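Local coordinates for protein serine hydrolase CCSP0084 (Cycloclasticus sp. P1, PDB 4I3F) that probably hydrolyses meta-cleavage products and esters as a serine hydrolase of the alpha/beta hydrolase family, in a bacterium that degrades polyaromatic hydrocarbons, at residues 31-35 with 86-90; 71-75 with 294-298; 151-157 with 226-231. All blocks are in the same frame, centred on the assembly; numbering follows the deposited sequence. Where two conformers were deposited one is given.

Interaction 1 of 3, residues 31-35 with 86-90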
loop_
_atom_site.group_PDB
_atom_site.type_symbol
_atom_site.label_atom_id
_atom_site.label_comp_id
_atom_site.label_asym_id
_atom_site.label_seq_id
_atom_site.Cartn_x
_atom_site.Cartn_y
_atom_site.Cartn_z
ATOM N N SER A 31 14.459 -15.092 -3.357
ATOM C CA SER A 31 15.610 -14.885 -4.225
ATOM C C SER A 31 16.206 -13.481 -4.125
ATOM O O SER A 31 17.184 -13.171 -4.812
ATOM C CB SER A 31 15.239 -15.184 -5.679
ATOM O OG SER A 31 14.165 -14.359 -6.102
ATOM N N PHE A 32 15.631 -12.629 -3.279
ATOM C CA PHE A 32 16.131 -11.264 -3.147
ATOM C C PHE A 32 16.030 -10.787 -1.703
ATOM O O PHE A 32 15.375 -11.432 -0.883
ATOM C CB PHE A 32 15.335 -10.318 -4.057
ATOM C CG PHE A 32 13.877 -10.261 -3.739
ATOM C CD1 PHE A 32 13.366 -9.230 -2.962
ATOM C CD2 PHE A 32 13.009 -11.248 -4.202
ATOM C CE1 PHE A 32 12.020 -9.185 -2.652
ATOM C CE2 PHE A 32 11.655 -11.204 -3.903
ATOM C CZ PHE A 32 11.157 -10.171 -3.120
ATOM N N ASN A 33 16.660 -9.655 -1.394
ATOM C CA ASN A 33 16.555 -9.082 -0.051
ATOM C C ASN A 33 15.460 -8.041 0.083
ATOM O O ASN A 33 15.254 -7.226 -0.818
ATOM C CB ASN A 33 17.885 -8.474 0.385
ATOM C CG ASN A 33 18.908 -9.522 0.731
ATOM O OD1 ASN A 33 18.589 -10.522 1.366
ATOM N ND2 ASN A 33 20.148 -9.307 0.305
ATOM N N THR A 34 14.774 -8.066 1.222
ATOM C CA THR A 34 13.756 -7.069 1.533
ATOM C C THR A 34 14.268 -6.057 2.552
ATOM O O THR A 34 14.787 -6.434 3.602
ATOM C CB THR A 34 12.480 -7.728 2.076
ATOM O OG1 THR A 34 11.792 -8.374 1.000
ATOM C CG2 THR A 34 11.552 -6.685 2.693
ATOM N N PHE A 35 14.131 -4.768 2.240
ATOM C CA PHE A 35 14.455 -3.740 3.219
ATOM C C PHE A 35 13.259 -3.595 4.144
ATOM O O PHE A 35 12.131 -3.423 3.684
ATOM C CB PHE A 35 14.769 -2.414 2.533
ATOM C CG PHE A 35 15.119 -1.315 3.496
ATOM C CD1 PHE A 35 16.374 -1.272 4.091
ATOM C CD2 PHE A 35 14.185 -0.340 3.821
ATOM C CE1 PHE A 35 16.704 -0.272 4.985
ATOM C CE2 PHE A 35 14.504 0.665 4.711
ATOM C CZ PHE A 35 15.766 0.702 5.297
ATOM N N LEU A 86 14.443 -0.035 -1.501
ATOM C CA LEU A 86 15.641 -0.852 -1.335
ATOM C C LEU A 86 15.316 -2.345 -1.332
ATOM O O LEU A 86 16.079 -3.157 -0.793
ATOM C CB LEU A 86 16.376 -0.461 -0.052
ATOM C CG LEU A 86 16.923 0.961 -0.058
ATOM C CD1 LEU A 86 17.459 1.314 1.318
ATOM C CD2 LEU A 86 18.010 1.107 -1.099
ATOM N N SER A 87 14.190 -2.704 -1.942
ATOM C CA SER A 87 13.846 -4.114 -2.125
ATOM C C SER A 87 13.824 -4.504 -3.603
ATOM O O SER A 87 12.865 -5.123 -4.079
ATOM C CB SER A 87 12.497 -4.426 -1.479
ATOM O OG SER A 87 12.576 -4.298 -0.068
ATOM N N GLN A 88 14.881 -4.143 -4.326
ATOM C CA GLN A 88 14.949 -4.481 -5.736
ATOM C C GLN A 88 14.939 -5.993 -5.952
ATOM O O GLN A 88 15.612 -6.747 -5.252
ATOM C CB GLN A 88 16.164 -3.822 -6.385
ATOM C CG GLN A 88 16.082 -2.300 -6.340
ATOM C CD GLN A 88 14.826 -1.765 -7.013
ATOM O OE1 GLN A 88 14.635 -1.941 -8.211
ATOM N NE2 GLN A 88 13.964 -1.108 -6.240
ATOM N N HIS A 89 14.148 -6.420 -6.928
ATOM C CA HIS A 89 14.045 -7.833 -7.259
ATOM C C HIS A 89 15.288 -8.247 -8.030
ATOM O O HIS A 89 15.918 -7.432 -8.708
ATOM C CB HIS A 89 12.770 -8.115 -8.067
ATOM C CG HIS A 89 12.382 -9.562 -8.093
ATOM N ND1 HIS A 89 12.805 -10.430 -9.076
ATOM C CD2 HIS A 89 11.611 -10.293 -7.253
ATOM C CE1 HIS A 89 12.319 -11.636 -8.837
ATOM N NE2 HIS A 89 11.585 -11.577 -7.740
ATOM N N ASN A 90 15.657 -9.517 -7.908
ATOM C CA ASN A 90 16.873 -10.024 -8.518
ATOM C C ASN A 90 16.728 -10.307 -10.014
ATOM O O ASN A 90 17.724 -10.354 -10.740
ATOM C CB ASN A 90 17.317 -11.293 -7.791
ATOM C CG ASN A 90 16.284 -12.398 -7.869
ATOM O OD1 ASN A 90 16.485 -13.415 -8.547
ATOM N ND2 ASN A 90 15.180 -12.215 -7.176
HETATM O O HOH W 1 16.920 -6.474 -2.888
#

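Interaction 2 of 3, residues 71-75 with 294-298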
loop_
_atom_site.group_PDB
_atom_site.type_symbol
_atom_site.label_atom_id
_atom_site.label_comp_id
_atom_site.label_asym_id
_atom_site.label_seq_id
_atom_site.Cartn_x
_atom_site.Cartn_y
_atom_site.Cartn_z
ATOM N N ALA A 71 3.093 1.657 17.039
ATOM C CA ALA A 71 4.121 0.944 17.797
ATOM C C ALA A 71 3.979 1.045 19.312
ATOM O O ALA A 71 4.632 0.292 20.035
ATOM C CB ALA A 71 5.510 1.370 17.365
ATOM N N GLU A 72 3.157 1.969 19.809
ATOM C CA GLU A 72 2.889 2.068 21.242
ATOM C C GLU A 72 2.223 0.791 21.750
ATOM O O GLU A 72 2.291 0.468 22.932
ATOM C CB GLU A 72 1.973 3.260 21.543
ATOM C CG GLU A 72 2.539 4.632 21.183
ATOM C CD GLU A 72 1.524 5.746 21.395
ATOM O OE1 GLU A 72 0.401 5.448 21.857
ATOM O OE2 GLU A 72 1.845 6.917 21.101
ATOM N N ASN A 73 1.558 0.075 20.847
ATOM C CA ASN A 73 0.798 -1.100 21.246
ATOM C C ASN A 73 0.976 -2.307 20.331
ATOM O O ASN A 73 0.583 -3.427 20.681
ATOM C CB ASN A 73 -0.689 -0.731 21.377
ATOM C CG ASN A 73 -0.927 0.355 22.422
ATOM O OD1 ASN A 73 -1.041 1.539 22.096
ATOM N ND2 ASN A 73 -0.987 -0.045 23.685
ATOM N N TYR A 74 1.578 -2.091 19.164
ATOM C CA TYR A 74 1.716 -3.159 18.175
ATOM C C TYR A 74 3.127 -3.275 17.623
ATOM O O TYR A 74 3.841 -2.276 17.506
ATOM C CB TYR A 74 0.748 -2.940 17.004
ATOM C CG TYR A 74 -0.699 -3.108 17.394
ATOM C CD1 TYR A 74 -1.293 -4.366 17.405
ATOM C CD2 TYR A 74 -1.469 -2.009 17.773
ATOM C CE1 TYR A 74 -2.606 -4.527 17.771
ATOM C CE2 TYR A 74 -2.780 -2.161 18.150
ATOM C CZ TYR A 74 -3.342 -3.423 18.144
ATOM O OH TYR A 74 -4.654 -3.579 18.516
ATOM N N HIS A 75 3.521 -4.503 17.287
ATOM C CA HIS A 75 4.766 -4.749 16.568
ATOM C C HIS A 75 4.529 -4.452 15.103
ATOM O O HIS A 75 3.818 -5.190 14.422
ATOM C CB HIS A 75 5.191 -6.211 16.747
ATOM C CG HIS A 75 6.413 -6.594 15.969
ATOM N ND1 HIS A 75 6.781 -7.907 15.768
ATOM C CD2 HIS A 75 7.346 -5.841 15.336
ATOM C CE1 HIS A 75 7.888 -7.948 15.046
ATOM N NE2 HIS A 75 8.254 -6.707 14.776
ATOM N N LYS A 294 -5.973 2.016 14.608
ATOM C CA LYS A 294 -5.609 1.439 15.892
ATOM C C LYS A 294 -6.820 0.893 16.634
ATOM O O LYS A 294 -6.809 -0.247 17.110
ATOM C CB LYS A 294 -4.891 2.466 16.771
ATOM C CG LYS A 294 -4.470 1.892 18.118
ATOM C CD LYS A 294 -4.084 2.980 19.117
ATOM C CE LYS A 294 -3.684 2.395 20.466
ATOM N NZ LYS A 294 -4.845 2.042 21.330
ATOM N N LEU A 295 -7.870 1.707 16.729
ATOM C CA LEU A 295 -9.064 1.291 17.450
ATOM C C LEU A 295 -9.730 0.095 16.777
ATOM O O LEU A 295 -10.333 -0.733 17.459
ATOM C CB LEU A 295 -10.048 2.459 17.583
ATOM C CG LEU A 295 -9.532 3.650 18.387
ATOM C CD1 LEU A 295 -10.423 4.858 18.160
ATOM C CD2 LEU A 295 -9.423 3.322 19.866
ATOM N N PHE A 296 -9.621 -0.005 15.452
ATOM C CA PHE A 296 -10.156 -1.174 14.763
ATOM C C PHE A 296 -9.389 -2.431 15.194
ATOM O O PHE A 296 -9.992 -3.437 15.572
ATOM C CB PHE A 296 -10.116 -0.991 13.246
ATOM C CG PHE A 296 -10.590 -2.200 12.482
ATOM C CD1 PHE A 296 -11.929 -2.572 12.502
ATOM C CD2 PHE A 296 -9.696 -2.978 11.767
ATOM C CE1 PHE A 296 -12.364 -3.695 11.807
ATOM C CE2 PHE A 296 -10.123 -4.105 11.076
ATOM C CZ PHE A 296 -11.452 -4.466 11.093
ATOM N N PHE A 297 -8.062 -2.375 15.154
ATOM C CA PHE A 297 -7.261 -3.520 15.583
ATOM C C PHE A 297 -7.446 -3.799 17.076
ATOM O O PHE A 297 -7.350 -4.950 17.521
ATOM C CB PHE A 297 -5.775 -3.318 15.237
ATOM C CG PHE A 297 -5.468 -3.400 13.754
ATOM C CD1 PHE A 297 -6.072 -4.356 12.946
ATOM C CD2 PHE A 297 -4.570 -2.515 13.172
ATOM C CE1 PHE A 297 -5.783 -4.423 11.579
ATOM C CE2 PHE A 297 -4.270 -2.577 11.817
ATOM C CZ PHE A 297 -4.878 -3.539 11.017
ATOM N N ASP A 298 -7.727 -2.751 17.853
ATOM C CA ASP A 298 -7.956 -2.905 19.286
ATOM C C ASP A 298 -9.246 -3.666 19.571
ATOM O O ASP A 298 -9.400 -4.241 20.642
ATOM C CB ASP A 298 -8.036 -1.541 19.993
ATOM C CG ASP A 298 -6.678 -0.866 20.168
ATOM O OD1 ASP A 298 -5.624 -1.486 19.898
ATOM O OD2 ASP A 298 -6.673 0.307 20.605
#

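Interaction 3 of 3, residues 151-157 with 226-231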
loop_
_atom_site.group_PDB
_atom_site.type_symbol
_atom_site.label_atom_id
_atom_site.label_comp_id
_atom_site.label_asym_id
_atom_site.label_seq_id
_atom_site.Cartn_x
_atom_site.Cartn_y
_atom_site.Cartn_z
ATOM N N VAL A 151 -6.591 -1.083 -4.640
ATOM C CA VAL A 151 -6.939 -1.678 -5.930
ATOM C C VAL A 151 -7.526 -3.052 -5.631
ATOM O O VAL A 151 -7.451 -3.515 -4.493
ATOM C CB VAL A 151 -5.732 -1.769 -6.893
ATOM C CG1 VAL A 151 -5.234 -0.370 -7.244
ATOM C CG2 VAL A 151 -4.592 -2.600 -6.302
ATOM N N GLY A 152 -8.134 -3.696 -6.627
ATOM C CA GLY A 152 -8.765 -4.986 -6.390
ATOM C C GLY A 152 -10.202 -5.045 -6.877
ATOM O O GLY A 152 -10.766 -6.127 -7.009
ATOM N N ALA A 153 -10.789 -3.879 -7.136
ATOM C CA ALA A 153 -12.109 -3.797 -7.761
ATOM C C ALA A 153 -11.933 -3.354 -9.212
ATOM O O ALA A 153 -10.955 -2.690 -9.545
ATOM C CB ALA A 153 -12.987 -2.819 -7.009
ATOM N N PRO A 154 -12.879 -3.723 -10.088
ATOM C CA PRO A 154 -12.766 -3.298 -11.487
ATOM C C PRO A 154 -13.133 -1.830 -11.672
ATOM O O PRO A 154 -14.125 -1.373 -11.096
ATOM C CB PRO A 154 -13.766 -4.210 -12.211
ATOM C CG PRO A 154 -14.779 -4.570 -11.159
ATOM C CD PRO A 154 -13.987 -4.669 -9.878
ATOM N N PHE A 155 -12.311 -1.096 -12.422
ATOM C CA PHE A 155 -12.607 0.289 -12.793
ATOM C C PHE A 155 -11.812 0.718 -14.023
ATOM O O PHE A 155 -10.748 0.158 -14.324
ATOM C CB PHE A 155 -12.380 1.273 -11.627
ATOM C CG PHE A 155 -10.952 1.354 -11.142
ATOM C CD1 PHE A 155 -10.089 2.322 -11.638
ATOM C CD2 PHE A 155 -10.489 0.482 -10.163
ATOM C CE1 PHE A 155 -8.778 2.417 -11.186
ATOM C CE2 PHE A 155 -9.181 0.572 -9.694
ATOM C CZ PHE A 155 -8.324 1.544 -10.212
ATOM N N ALA A 156 -12.336 1.701 -14.748
ATOM C CA ALA A 156 -11.601 2.253 -15.879
ATOM C C ALA A 156 -10.477 3.136 -15.360
ATOM O O ALA A 156 -10.602 3.736 -14.288
ATOM C CB ALA A 156 -12.532 3.040 -16.810
ATOM N N PRO A 157 -9.364 3.209 -16.106
ATOM C CA PRO A 157 -8.237 4.023 -15.634
ATOM C C PRO A 157 -8.647 5.459 -15.335
ATOM O O PRO A 157 -9.411 6.055 -16.099
ATOM C CB PRO A 157 -7.267 3.990 -16.813
ATOM C CG PRO A 157 -7.552 2.677 -17.493
ATOM C CD PRO A 157 -9.034 2.447 -17.326
ATOM N N ILE A 226 -4.767 -2.616 -13.587
ATOM C CA ILE A 226 -5.987 -2.620 -12.777
ATOM C C ILE A 226 -6.679 -3.993 -12.803
ATOM O O ILE A 226 -7.033 -4.552 -11.748
ATOM C CB ILE A 226 -6.973 -1.552 -13.287
ATOM C CG1 ILE A 226 -6.400 -0.149 -13.077
ATOM C CG2 ILE A 226 -8.340 -1.677 -12.594
ATOM C CD1 ILE A 226 -7.118 0.928 -13.878
ATOM N N ASP A 227 -6.881 -4.522 -14.004
ATOM C CA ASP A 227 -7.591 -5.782 -14.170
ATOM C C ASP A 227 -6.864 -6.940 -13.470
ATOM O O ASP A 227 -7.494 -7.829 -12.911
ATOM C CB ASP A 227 -7.805 -6.082 -15.660
ATOM C CG ASP A 227 -8.521 -4.948 -16.396
ATOM O OD1 ASP A 227 -9.005 -4.010 -15.731
ATOM O OD2 ASP A 227 -8.608 -4.996 -17.644
ATOM N N ALA A 228 -5.536 -6.902 -13.492
ATOM C CA ALA A 228 -4.706 -7.919 -12.841
ATOM C C ALA A 228 -4.945 -8.062 -11.337
ATOM O O ALA A 228 -4.747 -9.147 -10.782
ATOM C CB ALA A 228 -3.234 -7.657 -13.118
ATOM N N PHE A 229 -5.359 -6.982 -10.678
ATOM C CA PHE A 229 -5.603 -7.003 -9.233
ATOM C C PHE A 229 -6.996 -7.511 -8.845
ATOM O O PHE A 229 -7.245 -7.817 -7.682
ATOM C CB PHE A 229 -5.423 -5.604 -8.644
ATOM C CG PHE A 229 -3.995 -5.237 -8.364
ATOM C CD1 PHE A 229 -3.308 -4.387 -9.216
ATOM C CD2 PHE A 229 -3.345 -5.724 -7.230
ATOM C CE1 PHE A 229 -2.003 -4.032 -8.954
ATOM C CE2 PHE A 229 -2.027 -5.378 -6.966
ATOM C CZ PHE A 229 -1.364 -4.526 -7.829
ATOM N N VAL A 230 -7.900 -7.587 -9.816
ATOM C CA VAL A 230 -9.305 -7.864 -9.517
ATOM C C VAL A 230 -9.538 -9.322 -9.155
ATOM O O VAL A 230 -9.230 -10.213 -9.937
ATOM C CB VAL A 230 -10.220 -7.478 -10.697
ATOM C CG1 VAL A 230 -11.673 -7.841 -10.399
ATOM C CG2 VAL A 230 -10.105 -5.987 -10.977
ATOM N N LEU A 231 -10.080 -9.564 -7.964
ATOM C CA LEU A 231 -10.453 -10.921 -7.577
ATOM C C LEU A 231 -11.887 -11.154 -8.004
ATOM O O LEU A 231 -12.659 -10.193 -8.128
ATOM C CB LEU A 231 -10.323 -11.114 -6.071
ATOM C CG LEU A 231 -8.899 -11.154 -5.517
ATOM C CD1 LEU A 231 -8.915 -11.042 -4.003
ATOM C CD2 LEU A 231 -8.195 -12.431 -5.956
HETATM O O HOH W 2 -8.218 -3.180 -9.385
HETATM O O HOH W 3 -9.799 -7.973 -5.584
HETATM O O HOH W 4 -11.181 -3.647 -14.315
HETATM O O HOH W 5 -9.347 -1.046 -16.251
#

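Interaction 1 of 3, residues 31-35 with 86-90
Ser87 and Phe35 make the firm joint of this contact: the Phe35 N-H points at Ser87 OG, with N and OG 2.8 Å apart and an N-H...O angle of 157°. The same hydroxyl is also bonded to the backbone O of Asp80, so this buried oxygen is gripped twice. Close by, the Phe32 ring packs against the imidazole of His89, CE2 to CD2 3.5 Å, with the two planes inclined at 45°. Phe32 reaches it because its CG sits between the backbone N and the carbonyl carbon, which lays the ring beside His89; Gln106 of helix 96-113 touches it as well.

The two segments run in opposite directions. Strand 32-39 pairs with strand 75-79 in the central sheet of the alpha/beta hydrolase fold, and 86-90, in the loop that follows 75-79, keeps alongside it without a ladder of direct backbone bonds.

Water takes over in the middle, where water 1 donates to Asn33 O (2.8 Å) and to Gln88 O. Toward the solvent the hold is looser. Asn90 ND2 donates to Ser31 OG at 2.6 Å, but the bond is bent to 131° and the hydroxyl is tilted out of the amide plane. At the other end Leu86 CD1 rests over one face of the Phe35 ring, 4.0 Å from its centroid.

Interaction 2 of 3, residues 71-75 with 294-298
Asn73 and Lys294 mark the nearest approach of the two backbones, and even there the CA atoms stay 8.7 Å apart. The irregular 71-75 turns from helix 66-70 into strand 75-79, while 294-298 belongs to helix 286-298, whose i to i+4 bonding runs on to Asp298 N and Lys294 O. At that spacing the gap is crossed by side chains, chiefly Tyr74, whose OH comes up against the helix backbone at Phe297.

Tyr74 does most of the work. Its CG lies opposite the carbonyl carbon (chi1 -68°), which sends the ring out to the helix, and OH donates to Asp298 OD1 over 2.7 Å. The bond uses the anti lone pair of OD1, away from the other oxygen, and the carboxylate arrives at the ring edge with its plane only 19° from that of the ring. Phe297 CB packs beside the phenol, 3.8 Å from Tyr74 CZ, while the Phe297 ring turns inward to stack on His120.

Lys294 reaches forward along its own helix, one turn on. The extended part of its chain brings CE to 3.2 Å from Asn73 OD1, a polarised methylene against an amide oxygen; the bend at chi4 (-81°) then turns NZ to Asp298 OD2, a salt bridge of 2.6 Å on the syn side.

Without the carboxylate, as with an alanine at Asp298, the Tyr74 hydroxyl is likely to lose its acceptor and the Lys294 ammonium its counter-charge.

Each carboxylate oxygen thus has its own donor, a phenol on one and an ammonium on the other. The neighbouring positive charge probably keeps Asp298 ionised, which would make it a strong acceptor for the tyrosine that ties this loop to the C-terminal helix of the fold.

Interaction 3 of 3, residues 151-157 with 226-231
Ile226 opens the contact by lying under the Phe155 ring, its CG2 over one face at 3.9 Å from the centroid. The other branch lies over the same face, displaced toward CE1, with Ile226 CD1 to Phe155 CE1 3.5 Å, and CD1 also meets the ring of Pro157. Phe155 lays that face across both branches, its CG set between backbone N and carbonyl carbon (chi1 63°). The Ile226 carbonyl accepts a hydrogen bond from water 2, which also serves Gly152 N and Ala153 O, so three backbone groups share one water.

Asp227 works through water too: OD1 accepts from water 5, which donates as well to Phe155 O, while OD2 forms a salt bridge with Lys223. Phe229 comes next, one face of its ring covered by Val151 CG2 in a CH-pi contact 3.5 Å from the centroid. Its carbonyl receives a C-H...O contact from Gly152 CA (3.5 Å), and Val230 CA returns one to Gly152 O (3.4 Å). With phi at 128°, a side chain at Gly152 would collide with the carbonyl O of Val151. Val230 CG2 then covers the Ala153-Pro154 peptide, and Leu231 N is joined to Gly152 O by water 3.

The contact joins the loop after strand 142-148, where Val151 touches Ser125 of the probable nucleophile elbow, to the end of helix 222-229. That helix belongs to the largely helical insertion before strand 243-248, consistent with the lid of alpha/beta hydrolases. Helix 159-165 flanks Phe155 and Ile226, helix 257-265 borders Ala153 and Pro154, and helix 126-137 lies against Phe229 and Leu231, with His133 bonded to Phe229 O.

The three contacts are well separated: nearest atoms are about 12 Å apart between interactions 1 and 2, 14 Å between 1 and 3, and 16 Å between 2 and 3. Interactions 1 and 2 interleave along the chain, and interaction 3 falls wholly between residues 75 and 294, on the far side of the chain's centre from interaction 2. Interaction 3 bears most directly on the probable active site, since Val151 shares a backbone hydrogen bond with Ser125, in what looks like the GxSxG nucleophile elbow. Interaction 1 ties a loop to a strand of the sheet, and interaction 2 ties the loop leading into strand 75-79 to helix 286-298, with the Tyr74 side chain about 13 Å from a bound PEG fragment.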